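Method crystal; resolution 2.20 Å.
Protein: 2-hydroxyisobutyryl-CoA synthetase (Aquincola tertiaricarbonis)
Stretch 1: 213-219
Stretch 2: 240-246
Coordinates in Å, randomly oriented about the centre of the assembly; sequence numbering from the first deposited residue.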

# COMPACT_ATOMS: atom_id res chain seq x y z
N MET A 213 1.46 -2.79 19.51
CA MET A 213 0.89 -4.03 18.95
C MET A 213 1.66 -5.29 19.25
O MET A 213 1.05 -6.35 19.35
CB MET A 213 0.68 -3.91 17.42
CG MET A 213 -0.35 -2.88 16.98
SD MET A 213 -2.06 -3.27 17.46
CE MET A 213 -2.51 -1.70 18.01
N LYS A 214 3.00 -5.20 19.37
CA LYS A 214 3.90 -6.34 19.66
C LYS A 214 3.69 -7.53 18.65
O LYS A 214 3.24 -8.61 19.04
CB LYS A 214 3.84 -6.79 21.15
CG LYS A 214 4.01 -5.63 22.13
CD LYS A 214 5.19 -5.81 23.06
CE LYS A 214 5.18 -4.83 24.21
NZ LYS A 214 5.96 -3.60 23.91
N PRO A 215 4.03 -7.35 17.35
CA PRO A 215 3.81 -8.42 16.36
C PRO A 215 4.70 -9.63 16.48
O PRO A 215 5.87 -9.52 16.89
CB PRO A 215 4.06 -7.71 15.02
CG PRO A 215 5.06 -6.67 15.36
CD PRO A 215 4.58 -6.14 16.68
N ALA A 216 4.17 -10.79 16.08
CA ALA A 216 4.96 -12.01 16.09
C ALA A 216 5.91 -12.05 14.89
O ALA A 216 6.96 -12.68 14.99
CB ALA A 216 4.05 -13.23 16.08
N ALA A 217 5.54 -11.38 13.76
CA ALA A 217 6.35 -11.40 12.55
C ALA A 217 6.41 -10.05 11.83
O ALA A 217 5.50 -9.24 11.92
CB ALA A 217 5.89 -12.50 11.61
N PHE A 218 7.55 -9.81 11.16
CA PHE A 218 7.82 -8.58 10.42
C PHE A 218 8.31 -8.93 9.05
O PHE A 218 9.19 -9.77 8.93
CB PHE A 218 8.91 -7.74 11.11
CG PHE A 218 9.31 -6.46 10.40
CD1 PHE A 218 10.31 -6.48 9.42
CD2 PHE A 218 8.73 -5.25 10.73
CE1 PHE A 218 10.68 -5.31 8.77
CE2 PHE A 218 9.12 -4.08 10.10
CZ PHE A 218 10.09 -4.11 9.12
N TYR A 219 7.80 -8.22 8.02
CA TYR A 219 8.26 -8.36 6.65
C TYR A 219 8.73 -7.02 6.10
O TYR A 219 8.03 -6.01 6.24
CB TYR A 219 7.18 -8.97 5.71
CG TYR A 219 7.59 -8.92 4.25
CD1 TYR A 219 8.37 -9.93 3.69
CD2 TYR A 219 7.25 -7.83 3.45
CE1 TYR A 219 8.78 -9.87 2.35
CE2 TYR A 219 7.68 -7.75 2.12
CZ TYR A 219 8.44 -8.77 1.58
OH TYR A 219 8.88 -8.65 0.29
N ARG A 240 13.92 -4.63 20.93
CA ARG A 240 13.83 -5.99 21.48
C ARG A 240 12.46 -6.16 22.19
O ARG A 240 12.04 -7.30 22.47
CB ARG A 240 14.97 -6.24 22.47
CG ARG A 240 16.28 -6.59 21.78
CD ARG A 240 17.37 -7.03 22.75
NE ARG A 240 18.32 -7.92 22.08
CZ ARG A 240 18.39 -9.23 22.27
NH1 ARG A 240 17.60 -9.83 23.15
NH2 ARG A 240 19.28 -9.96 21.60
N ASN A 241 11.79 -5.02 22.46
CA ASN A 241 10.51 -4.98 23.16
C ASN A 241 9.33 -4.90 22.19
O ASN A 241 8.26 -4.42 22.56
CB ASN A 241 10.49 -3.82 24.19
CG ASN A 241 9.62 -4.06 25.43
OD1 ASN A 241 8.63 -4.80 25.41
ND2 ASN A 241 9.98 -3.40 26.52
N PHE A 242 9.52 -5.40 20.95
CA PHE A 242 8.48 -5.39 19.92
C PHE A 242 7.74 -6.74 19.83
O PHE A 242 6.84 -6.90 19.01
CB PHE A 242 9.09 -4.98 18.57
CG PHE A 242 9.52 -3.53 18.45
CD1 PHE A 242 9.16 -2.59 19.41
CD2 PHE A 242 10.24 -3.09 17.34
CE1 PHE A 242 9.52 -1.24 19.27
CE2 PHE A 242 10.57 -1.74 17.18
CZ PHE A 242 10.22 -0.82 18.16
N GLY A 243 8.14 -7.69 20.69
CA GLY A 243 7.57 -9.03 20.79
C GLY A 243 7.78 -9.92 19.59
O GLY A 243 7.09 -10.93 19.46
N LEU A 244 8.75 -9.56 18.70
CA LEU A 244 9.03 -10.28 17.46
C LEU A 244 9.65 -11.62 17.67
O LEU A 244 10.62 -11.75 18.42
CB LEU A 244 9.89 -9.44 16.48
CG LEU A 244 9.22 -8.21 15.86
CD1 LEU A 244 10.24 -7.17 15.51
CD2 LEU A 244 8.33 -8.59 14.65
N LYS A 245 9.09 -12.64 17.00
CA LYS A 245 9.67 -13.99 17.04
C LYS A 245 10.53 -14.11 15.79
O LYS A 245 11.53 -14.83 15.76
CB LYS A 245 8.58 -15.09 17.07
CG LYS A 245 7.60 -14.99 18.26
CD LYS A 245 8.23 -15.33 19.63
CE LYS A 245 7.33 -14.99 20.81
NZ LYS A 245 7.37 -13.54 21.16
N CYS A 246 10.13 -13.38 14.74
CA CYS A 246 10.87 -13.40 13.49
C CYS A 246 10.62 -12.19 12.62
O CYS A 246 9.65 -11.45 12.80
CB CYS A 246 10.64 -14.70 12.72
SG CYS A 246 9.20 -14.67 11.62
O HOH W 1 4.43 -11.33 19.55

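The two stretches run side by side in the same direction, with Lys214 beside Phe242, Ala216 beside Leu244 and Ala217 beside Cys246. Together they bury 446 Å². Most of the polar contacts use backbone atoms, and the side chains add one charged anchor and a small apolar cluster.

The Ala216 carbonyl accepts two hydrogen bonds from the second stretch. Ala216 O takes a hydrogen bond from Lys245 N at 2.9 Å and a second from Cys246 N at 3.3 Å. Two successive amides are thus satisfied by one oxygen. The CB of Ala216 points away from the second stretch, so the side chain leaves this backbone contact free.

Two residues further on, Phe218 N donates to Cys246 O. This bond is weak: Phe218 N to Cys246 O is 3.1 Å, but the angle at the hydrogen is 135°. The same Cys246 O also lies 3.3 Å from Ala217 CA in a CA-H...O contact. Ala217 CB and Cys246 SG lie on the same side and meet at 4.0 Å. Both side chains are small and buried, which suits this close approach of the backbones.

At the other end, Lys214 supplies the side-chain anchor. Lys214 NZ donates to Asn241 O at 2.8 Å. A weak bond joins Lys214 NZ to Asn241 OD1 at 3.3 Å. The ammonium group therefore meets both the backbone and the side-chain oxygen of one residue. It also bonds to a residue just outside the stretches. Lys214 and Asn241 are both exposed, as suits a charged and a polar side chain. Lys214 is the first residue to leave helical geometry after a helix, and its phi is positive.

Phe242 O has no hydrogen bond from the first stretch. Phe242 O sits 3.3 Å from Pro215 N, but a proline nitrogen has no hydrogen to give. A CA-H...O contact from Lys214 CA to Phe242 O, at 3.1 Å, faces this oxygen instead. Pro215 O is placed similarly. Leu244 N is 3.4 Å from Pro215 O, but the angle is poor. Leu244 CA makes a CA-H...O contact with Pro215 O at 3.3 Å.

Gly243 O is better served. Lys245 NZ donates to Gly243 O at 3.1 Å, within the second stretch. A water donates to Gly243 O at 2.7 Å and to Lys214 O at 3.0 Å, so it bridges the two backbones. Gly243 has a positive phi, which favours glycine. A CB here would point toward the first stretch and lie 3.1 Å from Lys214 CB, a tight fit.

Leu244 is the main apolar contact of the second stretch. Its side chain has chi1 m and chi2 t, and Leu244 CD2 lies 3.9 Å from Pro215 CG and 3.7 Å from Phe218 CB. All three residues are buried. The end of the Phe218 side chain leads away, so its CB makes the contact with leucine. Pro215 offers an apolar ring without an amide hydrogen that would need a partner.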